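Local coordinates for protein inactive dihydroorotase-like domain (PDB 5NNL) that is a catalytically inactive dihydroorotase-like domain, built as a barrel of parallel strands ringed by helices in the manner of the amidohydrolases, at residues 2-7 against 282-287; 9-14 against 216-221; 275-280 against 313-318. All coordinates share one frame; numbering follows the deposited sequence.

Contact 1 of 3, residues 2-7 against 282-287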
ATOM      1  N   ARG A   2     -25.318  11.695  -4.653  1.00 43.86           N
ATOM      2  CA  ARG A   2     -25.101  10.263  -4.500  1.00 41.10           C
ATOM      3  C   ARG A   2     -24.312   9.976  -3.229  1.00 39.00           C
ATOM      4  O   ARG A   2     -23.263  10.581  -2.988  1.00 34.53           O
ATOM      5  CB  ARG A   2     -24.358   9.702  -5.712  1.00 40.35           C
ATOM      6  CG  ARG A   2     -25.248   9.383  -6.901  1.00 45.18           C
ATOM      7  CD  ARG A   2     -24.462   8.692  -8.008  1.00 49.79           C
ATOM      8  NE  ARG A   2     -23.756   9.644  -8.858  1.00 53.67           N
ATOM      9  CZ  ARG A   2     -22.926   9.303  -9.840  1.00 54.01           C
ATOM     10  NH1 ARG A   2     -22.337  10.246 -10.559  1.00 55.64           N
ATOM     11  NH2 ARG A   2     -22.676   8.026 -10.101  1.00 52.34           N
ATOM     12  N   THR A   3     -24.824   9.049  -2.419  1.00 36.32           N
ATOM     13  CA  THR A   3     -24.147   8.561  -1.225  1.00 34.44           C
ATOM     14  C   THR A   3     -23.996   7.050  -1.317  1.00 32.55           C
ATOM     15  O   THR A   3     -24.921   6.350  -1.741  1.00 36.07           O
ATOM     16  CB  THR A   3     -24.922   8.926   0.048  1.00 34.25           C
ATOM     17  OG1 THR A   3     -24.887  10.344   0.244  1.00 33.58           O
ATOM     18  CG2 THR A   3     -24.325   8.246   1.268  1.00 39.37           C
ATOM     19  N   ILE A   4     -22.831   6.549  -0.910  1.00 32.47           N
ATOM     20  CA  ILE A   4     -22.552   5.120  -0.896  1.00 31.43           C
ATOM     21  C   ILE A   4     -21.976   4.743   0.464  1.00 32.75           C
ATOM     22  O   ILE A   4     -21.229   5.517   1.074  1.00 32.36           O
ATOM     23  CB  ILE A   4     -21.586   4.716  -2.031  1.00 30.98           C
ATOM     24  CG1 ILE A   4     -20.246   5.451  -1.893  1.00 33.81           C
ATOM     25  CG2 ILE A   4     -22.230   5.007  -3.389  1.00 34.62           C
ATOM     26  CD1 ILE A   4     -19.176   4.978  -2.873  1.00 33.12           C
ATOM     27  N   GLN A   5     -22.342   3.558   0.943  1.00 34.69           N
ATOM     28  CA  GLN A   5     -21.836   3.021   2.200  0.53 38.22           C
ATOM     29  C   GLN A   5     -20.817   1.934   1.888  1.00 35.91           C
ATOM     30  O   GLN A   5     -21.140   0.950   1.214  1.00 35.27           O
ATOM     31  CB  GLN A   5     -22.972   2.463   3.056  0.53 39.36           C
ATOM     32  CG  GLN A   5     -23.682   3.500   3.913  0.53 39.52           C
ATOM     33  CD  GLN A   5     -25.093   3.079   4.284  0.53 37.31           C
ATOM     34  OE1 GLN A   5     -25.298   2.078   4.973  0.53 40.90           O
ATOM     35  NE2 GLN A   5     -26.075   3.838   3.820  0.53 37.74           N
ATOM     36  N   LEU A   6     -19.592   2.115   2.371  1.00 35.52           N
ATOM     37  CA  LEU A   6     -18.537   1.139   2.177  1.00 34.93           C
ATOM     38  C   LEU A   6     -18.052   0.619   3.522  1.00 32.31           C
ATOM     39  O   LEU A   6     -18.155   1.318   4.534  1.00 33.63           O
ATOM     40  CB  LEU A   6     -17.349   1.746   1.419  1.00 34.00           C
ATOM     41  CG  LEU A   6     -17.601   2.165  -0.027  1.00 32.54           C
ATOM     42  CD1 LEU A   6     -16.372   2.845  -0.612  1.00 34.94           C
ATOM     43  CD2 LEU A   6     -17.982   0.965  -0.870  1.00 35.62           C
ATOM     44  N   PRO A   7     -17.526  -0.599   3.570  1.00 31.52           N
ATOM     45  CA  PRO A   7     -16.830  -1.046   4.776  1.00 32.82           C
ATOM     46  C   PRO A   7     -15.514  -0.303   4.927  1.00 31.61           C
ATOM     47  O   PRO A   7     -15.046   0.384   4.016  1.00 29.37           O
ATOM     48  CB  PRO A   7     -16.610  -2.538   4.529  1.00 32.16           C
ATOM     49  CG  PRO A   7     -16.522  -2.649   3.045  1.00 34.66           C
ATOM     50  CD  PRO A   7     -17.430  -1.589   2.482  1.00 34.53           C
ATOM     51  N   VAL A 282     -17.549   3.384   6.239  1.00 33.03           N
ATOM     52  CA  VAL A 282     -17.212   4.614   5.533  1.00 30.92           C
ATOM     53  C   VAL A 282     -18.427   5.060   4.732  1.00 32.92           C
ATOM     54  O   VAL A 282     -18.941   4.301   3.903  1.00 33.97           O
ATOM     55  CB  VAL A 282     -16.003   4.427   4.595  1.00 33.31           C
ATOM     56  CG1 VAL A 282     -15.645   5.741   3.906  1.00 30.87           C
ATOM     57  CG2 VAL A 282     -14.818   3.890   5.352  1.00 29.31           C
ATOM     58  N   GLU A 283     -18.868   6.294   4.961  1.00 32.12           N
ATOM     59  CA  GLU A 283     -19.946   6.904   4.196  1.00 31.37           C
ATOM     60  C   GLU A 283     -19.360   8.006   3.327  1.00 31.41           C
ATOM     61  O   GLU A 283     -18.668   8.897   3.833  1.00 32.92           O
ATOM     62  CB  GLU A 283     -21.030   7.475   5.112  1.00 34.01           C
ATOM     63  CG  GLU A 283     -22.232   8.044   4.361  1.00 38.75           C
ATOM     64  CD  GLU A 283     -23.313   8.573   5.289  1.00 42.97           C
ATOM     65  OE1 GLU A 283     -22.965   9.045   6.396  1.00 43.16           O
ATOM     66  OE2 GLU A 283     -24.504   8.512   4.912  1.00 46.34           O
ATOM     67  N   ILE A 284     -19.650   7.947   2.028  1.00 31.01           N
ATOM     68  CA  ILE A 284     -19.009   8.800   1.034  1.00 30.69           C
ATOM     69  C   ILE A 284     -20.078   9.522   0.230  1.00 30.48           C
ATOM     70  O   ILE A 284     -21.006   8.893  -0.293  1.00 29.44           O
ATOM     71  CB  ILE A 284     -18.093   7.979   0.106  1.00 31.82           C
ATOM     72  CG1 ILE A 284     -16.884   7.472   0.894  1.00 30.35           C
ATOM     73  CG2 ILE A 284     -17.622   8.807  -1.078  1.00 30.22           C
ATOM     74  CD1 ILE A 284     -16.429   6.129   0.471  1.00 32.53           C
ATOM     75  N   GLU A 285     -19.943  10.841   0.130  1.00 28.03           N
ATOM     76  CA  GLU A 285     -20.738  11.649  -0.791  1.00 31.72           C
ATOM     77  C   GLU A 285     -19.995  11.627  -2.122  1.00 30.57           C
ATOM     78  O   GLU A 285     -19.076  12.409  -2.366  1.00 30.29           O
ATOM     79  CB  GLU A 285     -20.935  13.055  -0.237  1.00 32.22           C
ATOM     80  CG  GLU A 285     -21.821  13.068   1.016  1.00 36.83           C
ATOM     81  CD  GLU A 285     -21.591  14.260   1.936  1.00 39.47           C
ATOM     82  OE1 GLU A 285     -22.573  14.726   2.550  1.00 46.63           O
ATOM     83  OE2 GLU A 285     -20.437  14.720   2.065  1.00 41.71           O
ATOM     84  N   LEU A 286     -20.397  10.693  -2.987  1.00 33.16           N
ATOM     85  CA  LEU A 286     -19.642  10.404  -4.203  1.00 33.55           C
ATOM     86  C   LEU A 286     -19.614  11.589  -5.160  1.00 38.44           C
ATOM     87  O   LEU A 286     -18.643  11.761  -5.905  1.00 39.43           O
ATOM     88  CB  LEU A 286     -20.247   9.177  -4.884  1.00 33.63           C
ATOM     89  CG  LEU A 286     -19.701   8.772  -6.251  1.00 39.62           C
ATOM     90  CD1 LEU A 286     -18.216   8.477  -6.174  1.00 37.40           C
ATOM     91  CD2 LEU A 286     -20.465   7.568  -6.768  1.00 40.43           C
ATOM     92  N   ASP A 287     -20.658  12.419  -5.152  1.00 37.70           N
ATOM     93  CA  ASP A 287     -20.801  13.509  -6.107  1.00 38.61           C
ATOM     94  C   ASP A 287     -20.352  14.858  -5.568  1.00 38.98           C
ATOM     95  O   ASP A 287     -20.319  15.827  -6.332  1.00 44.22           O
ATOM     96  CB  ASP A 287     -22.261  13.629  -6.557  1.00 40.36           C
ATOM     97  CG  ASP A 287     -22.585  12.737  -7.734  1.00 47.17           C
ATOM     98  OD1 ASP A 287     -21.723  12.589  -8.631  1.00 47.22           O
ATOM     99  OD2 ASP A 287     -23.708  12.190  -7.764  1.00 50.53           O
TER
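The Arg2 guanidinium has the CD2 methyl of Leu286 over one face, 4.0 Å from NH2, and the carboxylate of Asp287 at its edge, near its plane. This is a salt bridge: NE reaches Asp287 OD2 at 2.8 Å on the syn side, and NH1 adds a weak bond to OD1. The two planes stand 54° apart, so the paired grip is twisted. The bend at chi3 (-83°) brings NE round, and OD2 also lies close to the Arg2 CB and CG. Beyond this pair the backbones run antiparallel. Ile4 N to Ile284 O and Leu6 N to Val282 O (2.7 Å) are each answered by the return bond, which makes Ile4–Ile284 and Leu6–Val282 hydrogen-bonded pairs. Their side chains share one face, where Leu6 CD1 meets Ile284 CD1 at 3.5 Å, tight for two methyls. On the other face Thr3 CG2 lies 3.7 Å from Glu283 OE2. Helix 242-251 touches Ile284 and Leu286, while helix 257-271 reaches Ile4 and Leu6. With axes 4.8 Å apart at 153°, the arrangement is a regular antiparallel strand pair, joining the N-terminal strand to strand 281-291, which pairs in turn with 305-315, as in the small beta domain of amidohydrolase-like proteins.

Contact 2 of 3, residues 9-14 against 216-221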
ATOM      1  N   LEU A   9     -11.840   0.542   4.707  1.00 27.39           N
ATOM      2  CA  LEU A   9     -10.991   0.221   3.568  1.00 28.35           C
ATOM      3  C   LEU A   9      -9.590  -0.159   4.032  1.00 27.76           C
ATOM      4  O   LEU A   9      -9.207   0.037   5.189  1.00 25.46           O
ATOM      5  CB  LEU A   9     -10.940   1.396   2.584  1.00 27.05           C
ATOM      6  CG  LEU A   9     -12.287   1.789   1.963  1.00 27.66           C
ATOM      7  CD1 LEU A   9     -12.124   3.010   1.062  1.00 26.65           C
ATOM      8  CD2 LEU A   9     -12.912   0.626   1.182  1.00 26.21           C
ATOM      9  N   ILE A  10      -8.820  -0.709   3.095  1.00 27.65           N
ATOM     10  CA  ILE A  10      -7.538  -1.333   3.389  1.00 26.16           C
ATOM     11  C   ILE A  10      -6.490  -0.773   2.441  1.00 28.34           C
ATOM     12  O   ILE A  10      -6.679  -0.787   1.219  1.00 25.60           O
ATOM     13  CB  ILE A  10      -7.621  -2.867   3.265  1.00 27.80           C
ATOM     14  CG1 ILE A  10      -8.661  -3.412   4.248  1.00 31.72           C
ATOM     15  CG2 ILE A  10      -6.253  -3.503   3.507  1.00 31.89           C
ATOM     16  CD1 ILE A  10      -8.908  -4.911   4.140  1.00 33.05           C
ATOM     17  N   ASN A  11      -5.397  -0.267   3.004  1.00 26.19           N
ATOM     18  CA  ASN A  11      -4.224   0.146   2.239  1.00 28.84           C
ATOM     19  C   ASN A  11      -3.087  -0.806   2.585  1.00 28.15           C
ATOM     20  O   ASN A  11      -2.575  -0.787   3.709  1.00 26.42           O
ATOM     21  CB  ASN A  11      -3.830   1.588   2.547  1.00 29.66           C
ATOM     22  CG  ASN A  11      -2.533   1.990   1.865  1.00 30.22           C
ATOM     23  OD1 ASN A  11      -2.178   1.447   0.819  1.00 27.87           O
ATOM     24  ND2 ASN A  11      -1.814   2.929   2.462  1.00 27.13           N
ATOM     25  N   ILE A  12      -2.692  -1.644   1.620  1.00 27.17           N
ATOM     26  CA  ILE A  12      -1.661  -2.646   1.883  1.00 27.66           C
ATOM     27  C   ILE A  12      -0.243  -2.101   1.808  1.00 27.47           C
ATOM     28  O   ILE A  12       0.710  -2.884   1.906  1.00 27.46           O
ATOM     29  CB  ILE A  12      -1.766  -3.831   0.905  1.00 30.14           C
ATOM     30  CG1 ILE A  12      -1.647  -3.344  -0.541  1.00 33.74           C
ATOM     31  CG2 ILE A  12      -3.076  -4.550   1.108  1.00 32.46           C
ATOM     32  CD1 ILE A  12      -1.233  -4.415  -1.510  1.00 31.90           C
ATOM     33  N   ALA A  13      -0.065  -0.794   1.633  1.00 25.07           N
ATOM     34  CA  ALA A  13       1.276  -0.212   1.564  1.00 29.41           C
ATOM     35  C   ALA A  13       1.169   1.229   2.066  1.00 30.56           C
ATOM     36  O   ALA A  13       0.937   2.155   1.287  1.00 28.83           O
ATOM     37  CB  ALA A  13       1.848  -0.273   0.154  1.00 29.52           C
ATOM     38  N   ALA A  14       1.329   1.397   3.376  1.00 28.00           N
ATOM     39  CA  ALA A  14       1.360   2.711   4.000  1.00 29.18           C
ATOM     40  C   ALA A  14       2.803   3.039   4.354  1.00 32.97           C
ATOM     41  O   ALA A  14       3.426   2.331   5.155  1.00 32.10           O
ATOM     42  CB  ALA A  14       0.472   2.755   5.243  1.00 30.86           C
ATOM     43  N   PHE A 216      -5.510  -1.891  -5.213  1.00 23.47           N
ATOM     44  CA  PHE A 216      -4.950  -0.548  -5.238  1.00 25.01           C
ATOM     45  C   PHE A 216      -4.229  -0.294  -3.923  1.00 28.30           C
ATOM     46  O   PHE A 216      -4.726  -0.656  -2.853  1.00 28.16           O
ATOM     47  CB  PHE A 216      -6.033   0.517  -5.431  1.00 27.89           C
ATOM     48  CG  PHE A 216      -6.590   0.597  -6.828  1.00 27.90           C
ATOM     49  CD1 PHE A 216      -5.769   0.486  -7.938  1.00 27.31           C
ATOM     50  CD2 PHE A 216      -7.943   0.805  -7.024  1.00 28.74           C
ATOM     51  CE1 PHE A 216      -6.293   0.571  -9.211  1.00 31.16           C
ATOM     52  CE2 PHE A 216      -8.468   0.892  -8.294  1.00 28.60           C
ATOM     53  CZ  PHE A 216      -7.649   0.776  -9.386  1.00 26.24           C
ATOM     54  N   SER A 217      -3.060   0.330  -4.005  1.00 24.56           N
ATOM     55  CA  SER A 217      -2.331   0.752  -2.821  1.00 28.36           C
ATOM     56  C   SER A 217      -2.000   2.228  -2.949  1.00 26.57           C
ATOM     57  O   SER A 217      -2.091   2.819  -4.026  1.00 25.95           O
ATOM     58  CB  SER A 217      -1.039  -0.056  -2.618  1.00 30.24           C
ATOM     59  OG  SER A 217      -0.084   0.259  -3.615  1.00 30.35           O
ATOM     60  N   ILE A 218      -1.640   2.831  -1.824  1.00 27.06           N
ATOM     61  CA  ILE A 218      -1.093   4.180  -1.840  1.00 27.67           C
ATOM     62  C   ILE A 218       0.405   4.150  -2.100  1.00 29.55           C
ATOM     63  O   ILE A 218       0.899   4.803  -3.025  1.00 28.10           O
ATOM     64  CB  ILE A 218      -1.437   4.891  -0.517  1.00 28.64           C
ATOM     65  CG1 ILE A 218      -2.962   4.947  -0.375  1.00 29.48           C
ATOM     66  CG2 ILE A 218      -0.787   6.275  -0.469  1.00 31.97           C
ATOM     67  CD1 ILE A 218      -3.461   5.860   0.698  1.00 33.80           C
ATOM     68  N   GLY A 219       1.141   3.377  -1.303  1.00 27.13           N
ATOM     69  CA  GLY A 219       2.532   3.102  -1.583  1.00 30.76           C
ATOM     70  C   GLY A 219       3.457   4.215  -1.134  1.00 31.53           C
ATOM     71  O   GLY A 219       3.066   5.177  -0.464  1.00 33.88           O
ATOM     72  N   SER A 220       4.724   4.065  -1.512  1.00 31.22           N
ATOM     73  CA  SER A 220       5.730   5.089  -1.278  1.00 31.35           C
ATOM     74  C   SER A 220       5.841   6.059  -2.443  1.00 33.26           C
ATOM     75  O   SER A 220       6.609   7.023  -2.358  1.00 31.71           O
ATOM     76  CB  SER A 220       7.096   4.443  -1.009  1.00 36.53           C
ATOM     77  OG  SER A 220       7.533   3.679  -2.122  1.00 30.97           O
ATOM     78  N   LEU A 221       5.084   5.833  -3.516  1.00 33.72           N
ATOM     79  CA  LEU A 221       5.158   6.718  -4.674  1.00 30.82           C
ATOM     80  C   LEU A 221       4.797   8.156  -4.338  1.00 31.95           C
ATOM     81  O   LEU A 221       5.505   9.065  -4.810  1.00 34.56           O
ATOM     82  CB  LEU A 221       4.261   6.176  -5.794  1.00 33.85           C
ATOM     83  CG  LEU A 221       4.126   7.049  -7.045  1.00 31.91           C
ATOM     84  CD1 LEU A 221       5.494   7.385  -7.637  1.00 37.81           C
ATOM     85  CD2 LEU A 221       3.256   6.348  -8.081  1.00 32.54           C
TER
HETATM   86  O   HOH W   1      -4.840  -1.665  -0.418  1.00 28.82           O
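An Asx turn at Asn11, where the chain turns a corner close to the centre of the chain, presents its carboxamide to the loop after strand 215-217. Asn11 OD1 accepts from Ala13 N, two residues on, and across the contact from Ile218 N at 3.0 Å, the latter nearly straight at 174°. The donors approach from opposite faces of the carboxamide plane, Ala13 N 72° out of it and Ile218 N 44° out, so the oxygen is gripped from above and below. CG is anti to the backbone N, and the amide crosses the Ile218 side chain at about a right angle, ND2 lying 3.6 Å from Ile218 CB. ND2 also makes a weak bond to Ala13 O, which in turn accepts from Gly219 N at 2.9 Å. Before the corner, a water donates to Ile10 O and to Phe216 O, 2.6 Å from the latter, and accepts from Ile12 N. Ile12 CG1 and Ala13 CB both pack on Ser217 CB, the former at 3.9 Å. Ser217 OG turns to Asp178 on strand 175-180, while the backbones of Asn11 and Ala14 bond to that of Arg43 in strand 39-44; Phe216 packs on Arg263 and Leu264 of helix 257-271.

Contact 3 of 3, residues 275-280 against 313-318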
ATOM      1  N   HIS A 275      -8.264  -9.878   8.947  1.00 56.82           N
ATOM      2  CA  HIS A 275      -9.445 -10.252   9.708  1.00 62.42           C
ATOM      3  C   HIS A 275     -10.606  -9.304   9.424  1.00 58.69           C
ATOM      4  O   HIS A 275     -10.440  -8.215   8.867  1.00 56.79           O
ATOM      5  CB  HIS A 275      -9.135 -10.257  11.207  1.00 64.90           C
ATOM      6  CG  HIS A 275      -8.178 -11.330  11.621  1.00 65.64           C
ATOM      7  ND1 HIS A 275      -7.877 -12.409  10.818  1.00 63.78           N
ATOM      8  CD2 HIS A 275      -7.452 -11.491  12.753  1.00 68.68           C
ATOM      9  CE1 HIS A 275      -7.009 -13.189  11.437  1.00 68.33           C
ATOM     10  NE2 HIS A 275      -6.734 -12.654  12.613  1.00 69.69           N
ATOM     11  N   ASP A 276     -11.798  -9.742   9.817  1.00 63.03           N
ATOM     12  CA  ASP A 276     -12.981  -8.904   9.723  1.00 61.04           C
ATOM     13  C   ASP A 276     -12.915  -7.770  10.740  1.00 58.95           C
ATOM     14  O   ASP A 276     -12.380  -7.922  11.842  1.00 53.68           O
ATOM     15  CB  ASP A 276     -14.241  -9.739   9.953  1.00 61.14           C
ATOM     16  CG  ASP A 276     -14.445 -10.791   8.883  1.00 61.50           C
ATOM     17  OD1 ASP A 276     -14.263 -10.466   7.692  1.00 58.46           O
ATOM     18  OD2 ASP A 276     -14.776 -11.944   9.232  1.00 60.80           O
ATOM     19  N   GLN A 277     -13.466  -6.620  10.355  1.00 55.79           N
ATOM     20  CA  GLN A 277     -13.544  -5.447  11.222  1.00 53.60           C
ATOM     21  C   GLN A 277     -15.012  -5.109  11.439  1.00 54.75           C
ATOM     22  O   GLN A 277     -15.639  -4.465  10.591  1.00 53.56           O
ATOM     23  CB  GLN A 277     -12.809  -4.255  10.624  1.00 50.91           C
ATOM     24  CG  GLN A 277     -11.309  -4.383  10.582  1.00 43.92           C
ATOM     25  CD  GLN A 277     -10.660  -3.091  10.148  1.00 40.14           C
ATOM     26  OE1 GLN A 277     -10.913  -2.602   9.047  1.00 39.22           O
ATOM     27  NE2 GLN A 277      -9.844  -2.511  11.021  1.00 37.50           N
ATOM     28  N   VAL A 278     -15.560  -5.534  12.575  1.00 55.83           N
ATOM     29  CA  VAL A 278     -16.902  -5.105  12.939  1.00 55.55           C
ATOM     30  C   VAL A 278     -16.851  -3.637  13.337  1.00 49.41           C
ATOM     31  O   VAL A 278     -15.933  -3.193  14.041  1.00 48.69           O
ATOM     32  CB  VAL A 278     -17.471  -5.984  14.068  1.00 57.28           C
ATOM     33  CG1 VAL A 278     -16.829  -5.656  15.414  1.00 54.70           C
ATOM     34  CG2 VAL A 278     -18.999  -5.854  14.141  1.00 52.59           C
ATOM     35  N   GLY A 279     -17.819  -2.868  12.850  1.00 45.87           N
ATOM     36  CA  GLY A 279     -17.971  -1.489  13.254  1.00 48.16           C
ATOM     37  C   GLY A 279     -17.190  -0.482  12.444  1.00 41.37           C
ATOM     38  O   GLY A 279     -17.324   0.723  12.696  1.00 42.13           O
ATOM     39  N   ALA A 280     -16.373  -0.924  11.492  1.00 43.57           N
ATOM     40  CA  ALA A 280     -15.620  -0.011  10.639  1.00 40.57           C
ATOM     41  C   ALA A 280     -16.442   0.243   9.382  1.00 35.60           C
ATOM     42  O   ALA A 280     -16.640  -0.666   8.570  1.00 36.86           O
ATOM     43  CB  ALA A 280     -14.245  -0.584  10.302  1.00 38.76           C
ATOM     44  N   VAL A 313     -16.625   8.245   9.039  1.00 29.19           N
ATOM     45  CA  VAL A 313     -15.925   6.986   9.261  1.00 28.45           C
ATOM     46  C   VAL A 313     -16.160   6.579  10.705  1.00 29.52           C
ATOM     47  O   VAL A 313     -15.902   7.366  11.625  1.00 28.39           O
ATOM     48  CB  VAL A 313     -14.418   7.102   8.966  1.00 30.68           C
ATOM     49  CG1 VAL A 313     -13.681   5.804   9.326  1.00 28.64           C
ATOM     50  CG2 VAL A 313     -14.191   7.458   7.504  1.00 31.20           C
ATOM     51  N   THR A 314     -16.653   5.363  10.904  1.00 29.08           N
ATOM     52  CA  THR A 314     -16.767   4.785  12.231  1.00 31.77           C
ATOM     53  C   THR A 314     -15.654   3.766  12.430  1.00 36.68           C
ATOM     54  O   THR A 314     -15.201   3.114  11.484  1.00 34.71           O
ATOM     55  CB  THR A 314     -18.134   4.123  12.446  1.00 37.07           C
ATOM     56  OG1 THR A 314     -18.311   3.039  11.524  1.00 36.06           O
ATOM     57  CG2 THR A 314     -19.257   5.140  12.256  1.00 34.84           C
ATOM     58  N   PHE A 315     -15.195   3.657  13.671  1.00 34.14           N
ATOM     59  CA  PHE A 315     -14.107   2.744  14.000  1.00 37.01           C
ATOM     60  C   PHE A 315     -14.189   2.446  15.485  1.00 36.66           C
ATOM     61  O   PHE A 315     -14.171   3.372  16.300  1.00 35.90           O
ATOM     62  CB  PHE A 315     -12.751   3.356  13.638  1.00 34.73           C
ATOM     63  CG  PHE A 315     -11.584   2.479  13.979  1.00 32.32           C
ATOM     64  CD1 PHE A 315     -11.338   1.322  13.258  1.00 36.47           C
ATOM     65  CD2 PHE A 315     -10.729   2.815  15.010  1.00 36.21           C
ATOM     66  CE1 PHE A 315     -10.264   0.512  13.571  1.00 37.66           C
ATOM     67  CE2 PHE A 315      -9.654   2.009  15.325  1.00 38.01           C
ATOM     68  CZ  PHE A 315      -9.420   0.855  14.603  1.00 36.13           C
ATOM     69  N   GLN A 316     -14.304   1.167  15.833  1.00 39.07           N
ATOM     70  CA  GLN A 316     -14.284   0.744  17.231  1.00 40.64           C
ATOM     71  C   GLN A 316     -15.341   1.484  18.047  1.00 42.46           C
ATOM     72  O   GLN A 316     -15.070   1.980  19.143  1.00 40.97           O
ATOM     73  CB  GLN A 316     -12.891   0.936  17.832  1.00 39.88           C
ATOM     74  CG  GLN A 316     -11.880  -0.106  17.387  1.00 43.75           C
ATOM     75  CD  GLN A 316     -12.195  -1.484  17.935  1.00 44.98           C
ATOM     76  OE1 GLN A 316     -12.548  -1.629  19.104  1.00 47.68           O
ATOM     77  NE2 GLN A 316     -12.079  -2.500  17.090  1.00 47.63           N
ATOM     78  N   ASP A 317     -16.555   1.568  17.500  1.00 39.46           N
ATOM     79  CA  ASP A 317     -17.725   2.117  18.181  1.00 46.19           C
ATOM     80  C   ASP A 317     -17.660   3.629  18.363  1.00 43.20           C
ATOM     81  O   ASP A 317     -18.376   4.182  19.204  1.00 41.83           O
ATOM     82  CB  ASP A 317     -17.950   1.434  19.539  1.00 48.31           C
ATOM     83  CG  ASP A 317     -19.013   0.359  19.476  1.00 55.01           C
ATOM     84  OD1 ASP A 317     -20.126   0.658  18.990  1.00 53.87           O
ATOM     85  OD2 ASP A 317     -18.733  -0.785  19.901  1.00 59.07           O
ATOM     86  N   GLN A 318     -16.835   4.322  17.580  1.00 39.28           N
ATOM     87  CA  GLN A 318     -16.738   5.772  17.661  1.00 37.46           C
ATOM     88  C   GLN A 318     -16.710   6.358  16.257  1.00 36.35           C
ATOM     89  O   GLN A 318     -16.389   5.676  15.281  1.00 34.91           O
ATOM     90  CB  GLN A 318     -15.493   6.208  18.445  1.00 37.09           C
ATOM     91  CG  GLN A 318     -15.450   5.677  19.877  1.00 38.68           C
ATOM     92  CD  GLN A 318     -16.490   6.330  20.775  1.00 41.76           C
ATOM     93  OE1 GLN A 318     -17.095   7.340  20.407  1.00 38.26           O
ATOM     94  NE2 GLN A 318     -16.704   5.755  21.960  1.00 40.84           N
TER
HETATM   95  O   HOH W   2     -13.834  -1.183  14.034  1.00 41.70           O
HETATM   96  O   HOH W   3     -18.033   0.965  15.393  1.00 42.04           O
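Gln277 and Phe315 cross obliquely, the amide plane turned 65° from the ring, where a type II beta turn (Gln277 to Ala280) meets the beta hairpin closed by the type I' turn Phe315 to Gln318. Gln277 NE2 comes to the ring's edge, in its plane, 4.0 Å from CE1. Its chain is extended beyond CG, and the polar end is held outside this pair, OE1 by Ser40 and NE2 by Asp73. Gln316 CG lies over one ring face, 3.7 Å above the plane and toward the rim. In the hairpin, Phe315 N bonds to Gln318 O and Gln318 N to Phe315 O, a mutual pair that fixes the reversal. The turns are also bridged by two waters: one joins Val278 O to Gln316 N, the other Gly279 O to Asp317 N, at 2.6 Å from that nitrogen. Gly279 has a positive phi, at which a CB would press on the preceding carbonyl oxygen. Ala280 CA points a hydrogen at Thr314 O, 3.3 Å away with 159° at the hydrogen. Thr314 OG1 sits between its own backbone N and carbonyl carbon (chi1 62°), hydrogen-bonded to Thr281 OG1, and donates to Gly279 O at 2.8 Å from above the carbonyl plane.

Strand 3-11 connects contact 1 with contact 2: its outer end pairs with strand 281-291 and its inner end runs into the barrel, the two centres about 20 Å apart. Contact 2 lies about 2 Å from the centre of the chain, whereas contacts 1 and 3 lie about 22 and 20 Å out, on the same side. Those two have centres about 16 Å apart and touch where Val282 CG2 packs against Val313 CG2 at 4.2 Å, because strands 281-291 and 305-315 are neighbours. Contacts 2 and 3 make no touch, their nearest atoms being about 5 Å apart. Along the sequence, contact 2 falls between the two segments of contact 1, while the segments of contacts 1 and 3 alternate.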